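PDB 3ON7: oxidoreductase, iron/ascorbate family from Shewanella oneidensis, which probably acts as a non-haem Fe(II), 2-oxoglutarate-dependent oxygenase of the iron/ascorbate family, with predicted ethylene-forming and arginine-oxidising activities. Local coordinates for residues Met2-Ile7 with Val19-Glu24; Tyr90-Trp95 with Ala104-Tyr109. One frame throughout, in Å; residues are numbered along the deposited sequence.

Overall arrangement
Both interactions set a helix against the same large mixed beta-sheet, on opposite sides of the chain's centre; their own centres lie 29 Å apart and their nearest atoms about 15 Å apart. Interaction 1 sits at one margin of that sheet, where the outermost strand 6-8 meets helix 14-25, the first helix of the chain. Interaction 2 joins strand 88-92, next to the other outermost strand, to the long helix 103-126. The chemistry differs accordingly. Interaction 1 is small, largely buried and partly polar, with a water between a serine and a backbone carbonyl. Interaction 2 is apolar throughout, buried at its valine-isoleucine pair and more open at its proline.

Interaction 1: Met2-Ile7 with Val19-Glu24; sequences MKLETI and VESLRE
The opening beta-alpha-beta unit of the chain, strand 6-8, helix 14-25 and strand 27-31, brings S21 up to the side chains of L4 and I7. The two flanking strands run parallel, and I7 exchanges backbone hydrogen bonds with V29 and S31. S21 lies on the helix face turned to the N-terminal segment and supplies the helix side of both direct contacts. The delta carbon of I7 reaches it, CD1 standing 4.3 Å from S21 CB. I7 CB already points at the helix, and the chain runs on extended through CG1 (chi2 160°), which carries the methyl up to the serine. L4 sends one branch of its fork, CD2, to 4.5 Å from S21 OG, a loose approach; the same leucine also packs on T25 and F27. No hydrogen bond passes directly between the two segments. A water joins them instead, donating to the backbone oxygen of E5 and to S21 OG. The serine hydroxyl is also hydrogen-bonded to F27 O, so OG is bonded directly to the start of strand 27-31 and, through the water, to the segment leading into strand 6-8. Farther round the helix R23 grips E20 side-on, NE to OE1 and NH2 to OE2, with E20 OE2 using its syn lone pair and lying 11° out of the guanidinium plane. A weak bond from R23 NH2 to E24 OE1 extends this network along the helix. At the water itself the two bonds are equally long, 2.9 Å to E5 O and 2.9 Å to S21 OG.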
HETATM    1  N   MSE B   2     -12.899  22.906 -32.748  1.00 66.79           N
HETATM    2  CA  MSE B   2     -14.080  22.202 -33.339  1.00 66.73           C
HETATM    3  C   MSE B   2     -14.473  20.936 -32.530  1.00 61.94           C
HETATM    4  O   MSE B   2     -14.147  20.847 -31.342  1.00 59.83           O
HETATM    5  CB  MSE B   2     -13.808  21.896 -34.821  1.00 69.89           C
HETATM    6  CG  MSE B   2     -12.608  20.997 -35.094  1.00 76.48           C
HETATM    7 SE   MSE B   2     -12.079  20.993 -36.984  0.75 97.89          SE
HETATM    8  CE  MSE B   2     -12.271  22.913 -37.393  1.00 91.02           C
ATOM      9  N   LYS B   3     -15.173  19.985 -33.161  1.00 57.37           N
ATOM     10  CA  LYS B   3     -15.816  18.861 -32.456  1.00 52.70           C
ATOM     11  C   LYS B   3     -15.479  17.471 -33.034  1.00 48.19           C
ATOM     12  O   LYS B   3     -15.114  17.337 -34.202  1.00 47.09           O
ATOM     13  CB  LYS B   3     -17.353  19.031 -32.473  1.00 52.23           C
ATOM     14  CG  LYS B   3     -17.870  20.322 -31.852  1.00 53.78           C
ATOM     15  CD  LYS B   3     -19.395  20.369 -31.801  1.00 50.11           C
ATOM     16  N   LEU B   4     -15.622  16.452 -32.184  1.00 43.84           N
ATOM     17  CA  LEU B   4     -15.630  15.038 -32.592  1.00 40.96           C
ATOM     18  C   LEU B   4     -16.970  14.652 -33.202  1.00 38.23           C
ATOM     19  O   LEU B   4     -17.988  15.257 -32.881  1.00 37.19           O
ATOM     20  CB  LEU B   4     -15.408  14.154 -31.376  1.00 39.87           C
ATOM     21  CG  LEU B   4     -14.010  14.151 -30.766  1.00 39.27           C
ATOM     22  CD1 LEU B   4     -14.100  13.622 -29.361  1.00 36.43           C
ATOM     23  CD2 LEU B   4     -13.108  13.289 -31.596  1.00 37.07           C
ATOM     24  N   GLU B   5     -16.974  13.630 -34.053  1.00 35.96           N
ATOM     25  CA  GLU B   5     -18.186  13.212 -34.746  1.00 35.20           C
ATOM     26  C   GLU B   5     -19.075  12.325 -33.870  1.00 32.76           C
ATOM     27  O   GLU B   5     -18.616  11.334 -33.335  1.00 31.82           O
ATOM     28  CB  GLU B   5     -17.825  12.457 -36.023  1.00 36.78           C
ATOM     29  CG  GLU B   5     -19.008  12.262 -36.970  1.00 46.23           C
ATOM     30  CD  GLU B   5     -18.616  11.748 -38.358  1.00 54.10           C
ATOM     31  OE1 GLU B   5     -17.983  10.672 -38.453  1.00 56.78           O
ATOM     32  OE2 GLU B   5     -18.974  12.415 -39.354  1.00 65.62           O
ATOM     33  N   THR B   6     -20.349  12.668 -33.737  1.00 30.75           N
ATOM     34  CA  THR B   6     -21.299  11.744 -33.124  1.00 28.18           C
ATOM     35  C   THR B   6     -21.609  10.642 -34.110  1.00 27.06           C
ATOM     36  O   THR B   6     -22.017  10.924 -35.216  1.00 28.25           O
ATOM     37  CB  THR B   6     -22.609  12.419 -32.782  1.00 28.56           C
ATOM     38  OG1 THR B   6     -22.385  13.439 -31.797  1.00 24.57           O
ATOM     39  CG2 THR B   6     -23.600  11.378 -32.252  1.00 27.92           C
ATOM     40  N   ILE B   7     -21.411   9.388 -33.722  1.00 25.58           N
ATOM     41  CA  ILE B   7     -21.738   8.264 -34.603  1.00 24.77           C
ATOM     42  C   ILE B   7     -22.954   7.531 -34.072  1.00 23.59           C
ATOM     43  O   ILE B   7     -22.956   7.087 -32.939  1.00 22.02           O
ATOM     44  CB  ILE B   7     -20.575   7.279 -34.720  1.00 22.92           C
ATOM     45  CG1 ILE B   7     -19.364   7.972 -35.359  1.00 24.71           C
ATOM     46  CG2 ILE B   7     -20.997   6.088 -35.562  1.00 22.51           C
ATOM     47  CD1 ILE B   7     -18.046   7.276 -35.098  1.00 20.02           C
ATOM     48  N   VAL B  19     -14.220   2.910 -34.864  1.00 25.38           N
ATOM     49  CA  VAL B  19     -12.832   2.472 -34.649  1.00 23.78           C
ATOM     50  C   VAL B  19     -11.872   3.468 -35.294  1.00 24.79           C
ATOM     51  O   VAL B  19     -10.832   3.778 -34.747  1.00 22.85           O
ATOM     52  CB  VAL B  19     -12.592   1.031 -35.142  1.00 25.25           C
ATOM     53  CG1 VAL B  19     -11.102   0.619 -34.979  1.00 22.33           C
ATOM     54  CG2 VAL B  19     -13.502   0.046 -34.367  1.00 20.07           C
ATOM     55  N   GLU B  20     -12.264   4.033 -36.428  1.00 27.30           N
ATOM     56  CA  GLU B  20     -11.446   5.056 -37.076  1.00 27.28           C
ATOM     57  C   GLU B  20     -11.387   6.376 -36.272  1.00 25.64           C
ATOM     58  O   GLU B  20     -10.372   7.063 -36.267  1.00 23.56           O
ATOM     59  CB  GLU B  20     -11.959   5.301 -38.497  1.00 28.13           C
ATOM     60  CG  GLU B  20     -11.324   6.480 -39.199  1.00 33.53           C
ATOM     61  CD  GLU B  20      -9.820   6.353 -39.341  1.00 41.67           C
ATOM     62  OE1 GLU B  20      -9.296   5.194 -39.389  1.00 38.94           O
ATOM     63  OE2 GLU B  20      -9.172   7.429 -39.425  1.00 43.35           O
ATOM     64  N   SER B  21     -12.488   6.747 -35.631  1.00 24.10           N
ATOM     65  CA  SER B  21     -12.475   7.911 -34.760  1.00 23.38           C
ATOM     66  C   SER B  21     -11.502   7.713 -33.582  1.00 21.88           C
ATOM     67  O   SER B  21     -10.831   8.646 -33.145  1.00 21.21           O
ATOM     68  CB  SER B  21     -13.884   8.177 -34.231  1.00 23.12           C
ATOM     69  OG  SER B  21     -13.876   9.222 -33.288  1.00 21.63           O
ATOM     70  N   LEU B  22     -11.446   6.492 -33.066  1.00 22.84           N
ATOM     71  CA  LEU B  22     -10.569   6.177 -31.940  1.00 23.40           C
ATOM     72  C   LEU B  22      -9.124   6.228 -32.367  1.00 24.81           C
ATOM     73  O   LEU B  22      -8.295   6.787 -31.662  1.00 25.60           O
ATOM     74  CB  LEU B  22     -10.886   4.796 -31.346  1.00 23.10           C
ATOM     75  CG  LEU B  22     -12.114   4.655 -30.429  1.00 24.46           C
ATOM     76  CD1 LEU B  22     -12.360   3.191 -30.107  1.00 16.70           C
ATOM     77  CD2 LEU B  22     -11.983   5.457 -29.131  1.00 15.28           C
ATOM     78  N   ARG B  23      -8.824   5.626 -33.513  1.00 25.51           N
ATOM     79  CA  ARG B  23      -7.471   5.667 -34.069  1.00 27.93           C
ATOM     80  C   ARG B  23      -7.018   7.104 -34.280  1.00 27.79           C
ATOM     81  O   ARG B  23      -5.894   7.453 -33.945  1.00 27.38           O
ATOM     82  CB  ARG B  23      -7.394   4.921 -35.413  1.00 28.14           C
ATOM     83  CG  ARG B  23      -5.975   4.773 -35.966  1.00 33.17           C
ATOM     84  CD  ARG B  23      -5.951   4.545 -37.479  1.00 37.94           C
ATOM     85  NE  ARG B  23      -6.397   5.737 -38.197  1.00 43.87           N
ATOM     86  CZ  ARG B  23      -5.672   6.844 -38.357  1.00 46.80           C
ATOM     87  NH1 ARG B  23      -4.432   6.927 -37.872  1.00 43.94           N
ATOM     88  NH2 ARG B  23      -6.191   7.876 -39.019  1.00 46.64           N
ATOM     89  N   GLU B  24      -7.888   7.929 -34.846  1.00 28.43           N
ATOM     90  CA  GLU B  24      -7.507   9.303 -35.188  1.00 30.34           C
ATOM     91  C   GLU B  24      -7.391  10.213 -33.951  1.00 28.40           C
ATOM     92  O   GLU B  24      -6.443  10.993 -33.856  1.00 30.13           O
ATOM     93  CB  GLU B  24      -8.488   9.891 -36.216  1.00 31.17           C
ATOM     94  CG  GLU B  24      -8.136  11.293 -36.714  1.00 42.22           C
ATOM     95  CD  GLU B  24      -6.735  11.378 -37.328  1.00 56.99           C
ATOM     96  OE1 GLU B  24      -6.480  10.659 -38.326  1.00 60.84           O
ATOM     97  OE2 GLU B  24      -5.894  12.165 -36.815  1.00 63.02           O
TER
HETATM   98  O   HOH W   1     -16.668   9.328 -32.720  1.00 29.23           O

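Interaction 2: Tyr90-Trp95 with Ala104-Tyr109; sequences YHVYPW and ANILAY
Apolar contacts carry the whole meeting of V92 with I106 and of P94 with L107; no hydrogen bond spans the two segments. In the buried pair, methyl meets methyl: V92 CG1 lies 4.2 Å from I106 CG2, and the two side chains cross obliquely. Each residue points its CB at the other, the valine from the end of strand 88-92 and the isoleucine from the first turns of helix 103-126. On I106, CG2, set between the backbone N and the carbonyl carbon, makes the nearest approach; CG1 runs close beside the valine, and only CD1 leads away. Both residues are also packed against the neighbouring strand 151-157, V92 on I154 and I106 on L152.

The second pair sets a side chain against the main chain. L107 lays one methyl, CD2, 4.0 Å from P94 CA, just past the strand end. Its CB does not aim straight at the segment; with CG anti to the carbonyl carbon (chi1 -65°), CD1 continues the chain while the bent-off branch CD2 meets the proline. I98 touches both L107 and V92, and so joins the two pairs on the side of the connecting loop.

Aromatic packing lies on the far side of residues 90-95. W95 CZ2 sits 3.2 Å above the Y93 ring plane, offset toward the rim. W95 stacks on H148 of its own chain, to whose O its NE1 is hydrogen-bonded, and on H148 of a neighbouring subunit.

This is helix-on-sheet packing, helix 103-126 lying on the main sheet, as in the double-stranded beta-helix (jelly-roll) fold of 2-oxoglutarate/Fe(II) oxygenases.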
ATOM      1  N   TYR B  90     -18.095   7.829  -5.205  1.00 14.68           N
ATOM      2  CA  TYR B  90     -18.278   6.480  -4.728  1.00 13.80           C
ATOM      3  C   TYR B  90     -17.640   5.522  -5.737  1.00 14.79           C
ATOM      4  O   TYR B  90     -17.895   5.608  -6.950  1.00 13.53           O
ATOM      5  CB  TYR B  90     -19.767   6.173  -4.608  1.00 14.44           C
ATOM      6  CG  TYR B  90     -20.073   5.010  -3.730  1.00 16.22           C
ATOM      7  CD1 TYR B  90     -19.727   3.711  -4.111  1.00 19.92           C
ATOM      8  CD2 TYR B  90     -20.689   5.185  -2.506  1.00 12.79           C
ATOM      9  CE1 TYR B  90     -19.991   2.636  -3.286  1.00 14.43           C
ATOM     10  CE2 TYR B  90     -20.927   4.114  -1.675  1.00 14.53           C
ATOM     11  CZ  TYR B  90     -20.606   2.846  -2.073  1.00 16.95           C
ATOM     12  OH  TYR B  90     -20.865   1.780  -1.241  1.00 15.11           O
ATOM     13  N   HIS B  91     -16.843   4.583  -5.224  1.00 15.18           N
ATOM     14  CA  HIS B  91     -16.200   3.557  -6.057  1.00 13.94           C
ATOM     15  C   HIS B  91     -16.979   2.264  -5.943  1.00 14.49           C
ATOM     16  O   HIS B  91     -17.035   1.627  -4.867  1.00 14.18           O
ATOM     17  CB  HIS B  91     -14.768   3.345  -5.602  1.00 14.02           C
ATOM     18  CG  HIS B  91     -13.799   4.323  -6.175  1.00 15.02           C
ATOM     19  ND1 HIS B  91     -12.436   4.118  -6.139  1.00 16.09           N
ATOM     20  CD2 HIS B  91     -13.991   5.485  -6.844  1.00 17.93           C
ATOM     21  CE1 HIS B  91     -11.833   5.114  -6.770  1.00 16.43           C
ATOM     22  NE2 HIS B  91     -12.752   5.964  -7.188  1.00 14.03           N
ATOM     23  N   VAL B  92     -17.601   1.892  -7.054  1.00 14.80           N
ATOM     24  CA  VAL B  92     -18.405   0.684  -7.123  1.00 14.56           C
ATOM     25  C   VAL B  92     -17.626  -0.436  -7.817  1.00 16.10           C
ATOM     26  O   VAL B  92     -17.161  -0.263  -8.954  1.00 13.44           O
ATOM     27  CB  VAL B  92     -19.699   0.913  -7.937  1.00 16.09           C
ATOM     28  CG1 VAL B  92     -20.460  -0.422  -8.125  1.00 12.21           C
ATOM     29  CG2 VAL B  92     -20.582   1.974  -7.294  1.00 12.18           C
ATOM     30  N   TYR B  93     -17.533  -1.579  -7.136  1.00 16.14           N
ATOM     31  CA  TYR B  93     -17.088  -2.839  -7.735  1.00 16.74           C
ATOM     32  C   TYR B  93     -18.111  -3.932  -7.455  1.00 16.67           C
ATOM     33  O   TYR B  93     -18.702  -3.942  -6.391  1.00 17.54           O
ATOM     34  CB  TYR B  93     -15.758  -3.309  -7.108  1.00 16.40           C
ATOM     35  CG  TYR B  93     -14.588  -2.385  -7.259  1.00 12.24           C
ATOM     36  CD1 TYR B  93     -13.747  -2.466  -8.366  1.00 18.03           C
ATOM     37  CD2 TYR B  93     -14.300  -1.444  -6.286  1.00 18.25           C
ATOM     38  CE1 TYR B  93     -12.671  -1.624  -8.508  1.00 17.07           C
ATOM     39  CE2 TYR B  93     -13.219  -0.608  -6.398  1.00 13.51           C
ATOM     40  CZ  TYR B  93     -12.403  -0.696  -7.511  1.00 18.05           C
ATOM     41  OH  TYR B  93     -11.333   0.148  -7.624  1.00 13.53           O
ATOM     42  N   PRO B  94     -18.285  -4.893  -8.379  1.00 17.88           N
ATOM     43  CA  PRO B  94     -19.182  -6.035  -8.132  1.00 19.36           C
ATOM     44  C   PRO B  94     -18.902  -6.754  -6.806  1.00 19.65           C
ATOM     45  O   PRO B  94     -19.827  -7.230  -6.140  1.00 20.62           O
ATOM     46  CB  PRO B  94     -18.861  -6.978  -9.291  1.00 21.78           C
ATOM     47  CG  PRO B  94     -18.345  -6.095 -10.366  1.00 19.69           C
ATOM     48  CD  PRO B  94     -17.645  -4.972  -9.701  1.00 17.06           C
ATOM     49  N   TRP B  95     -17.626  -6.814  -6.440  1.00 19.17           N
ATOM     50  CA  TRP B  95     -17.179  -7.436  -5.202  1.00 19.36           C
ATOM     51  C   TRP B  95     -17.238  -6.524  -3.977  1.00 18.46           C
ATOM     52  O   TRP B  95     -17.067  -6.975  -2.840  1.00 18.51           O
ATOM     53  CB  TRP B  95     -15.739  -7.940  -5.359  1.00 18.67           C
ATOM     54  CG  TRP B  95     -14.744  -6.919  -5.854  1.00 15.31           C
ATOM     55  CD1 TRP B  95     -14.291  -6.789  -7.124  1.00 15.45           C
ATOM     56  CD2 TRP B  95     -14.065  -5.920  -5.082  1.00 12.78           C
ATOM     57  NE1 TRP B  95     -13.367  -5.783  -7.202  1.00 12.79           N
ATOM     58  CE2 TRP B  95     -13.214  -5.224  -5.963  1.00 15.42           C
ATOM     59  CE3 TRP B  95     -14.084  -5.552  -3.732  1.00 14.92           C
ATOM     60  CZ2 TRP B  95     -12.405  -4.163  -5.547  1.00 13.03           C
ATOM     61  CZ3 TRP B  95     -13.284  -4.487  -3.316  1.00 18.80           C
ATOM     62  CH2 TRP B  95     -12.437  -3.821  -4.223  1.00 14.51           C
ATOM     63  N   ALA B 104     -29.108  -3.213  -7.177  1.00 23.68           N
ATOM     64  CA  ALA B 104     -29.717  -3.830  -8.360  1.00 23.51           C
ATOM     65  C   ALA B 104     -29.452  -3.003  -9.604  1.00 22.35           C
ATOM     66  O   ALA B 104     -28.970  -3.519 -10.601  1.00 22.55           O
ATOM     67  CB  ALA B 104     -31.205  -4.025  -8.167  1.00 24.90           C
ATOM     68  N   ASN B 105     -29.753  -1.719  -9.537  1.00 21.62           N
ATOM     69  CA  ASN B 105     -29.619  -0.850 -10.692  1.00 21.35           C
ATOM     70  C   ASN B 105     -28.174  -0.634 -11.084  1.00 21.78           C
ATOM     71  O   ASN B 105     -27.837  -0.628 -12.277  1.00 24.27           O
ATOM     72  CB  ASN B 105     -30.317   0.495 -10.449  1.00 22.01           C
ATOM     73  CG  ASN B 105     -31.854   0.387 -10.518  1.00 25.85           C
ATOM     74  OD1 ASN B 105     -32.390  -0.591 -11.019  1.00 30.38           O
ATOM     75  ND2 ASN B 105     -32.544   1.381 -10.006  1.00 20.89           N
ATOM     76  N   ILE B 106     -27.301  -0.461 -10.102  1.00 20.03           N
ATOM     77  CA  ILE B 106     -25.939  -0.111 -10.442  1.00 19.81           C
ATOM     78  C   ILE B 106     -25.201  -1.325 -10.991  1.00 20.22           C
ATOM     79  O   ILE B 106     -24.435  -1.181 -11.918  1.00 17.75           O
ATOM     80  CB  ILE B 106     -25.181   0.579  -9.275  1.00 20.07           C
ATOM     81  CG1 ILE B 106     -24.067   1.462  -9.829  1.00 19.06           C
ATOM     82  CG2 ILE B 106     -24.639  -0.434  -8.268  1.00 18.01           C
ATOM     83  CD1 ILE B 106     -24.500   2.395 -10.931  1.00 17.80           C
ATOM     84  N   LEU B 107     -25.469  -2.519 -10.456  1.00 19.58           N
ATOM     85  CA  LEU B 107     -24.871  -3.720 -11.022  1.00 21.90           C
ATOM     86  C   LEU B 107     -25.514  -4.126 -12.373  1.00 22.55           C
ATOM     87  O   LEU B 107     -24.844  -4.692 -13.215  1.00 21.70           O
ATOM     88  CB  LEU B 107     -24.892  -4.888 -10.014  1.00 21.47           C
ATOM     89  CG  LEU B 107     -24.039  -4.679  -8.755  1.00 24.40           C
ATOM     90  CD1 LEU B 107     -24.053  -5.904  -7.864  1.00 24.96           C
ATOM     91  CD2 LEU B 107     -22.599  -4.284  -9.105  1.00 19.41           C
ATOM     92  N   ALA B 108     -26.797  -3.847 -12.573  1.00 22.98           N
ATOM     93  CA  ALA B 108     -27.409  -4.048 -13.886  1.00 23.01           C
ATOM     94  C   ALA B 108     -26.737  -3.116 -14.892  1.00 22.20           C
ATOM     95  O   ALA B 108     -26.427  -3.522 -15.998  1.00 23.38           O
ATOM     96  CB  ALA B 108     -28.920  -3.812 -13.841  1.00 22.90           C
ATOM     97  N   TYR B 109     -26.468  -1.879 -14.495  1.00 22.06           N
ATOM     98  CA  TYR B 109     -25.768  -0.957 -15.386  1.00 21.74           C
ATOM     99  C   TYR B 109     -24.335  -1.426 -15.683  1.00 21.94           C
ATOM    100  O   TYR B 109     -23.918  -1.450 -16.839  1.00 23.33           O
ATOM    101  CB  TYR B 109     -25.758   0.482 -14.855  1.00 19.03           C
ATOM    102  CG  TYR B 109     -24.916   1.371 -15.742  1.00 22.62           C
ATOM    103  CD1 TYR B 109     -25.439   1.902 -16.903  1.00 20.48           C
ATOM    104  CD2 TYR B 109     -23.575   1.640 -15.442  1.00 24.19           C
ATOM    105  CE1 TYR B 109     -24.681   2.689 -17.735  1.00 23.61           C
ATOM    106  CE2 TYR B 109     -22.801   2.422 -16.279  1.00 20.68           C
ATOM    107  CZ  TYR B 109     -23.363   2.940 -17.426  1.00 23.13           C
ATOM    108  OH  TYR B 109     -22.618   3.709 -18.282  1.00 24.70           O
TER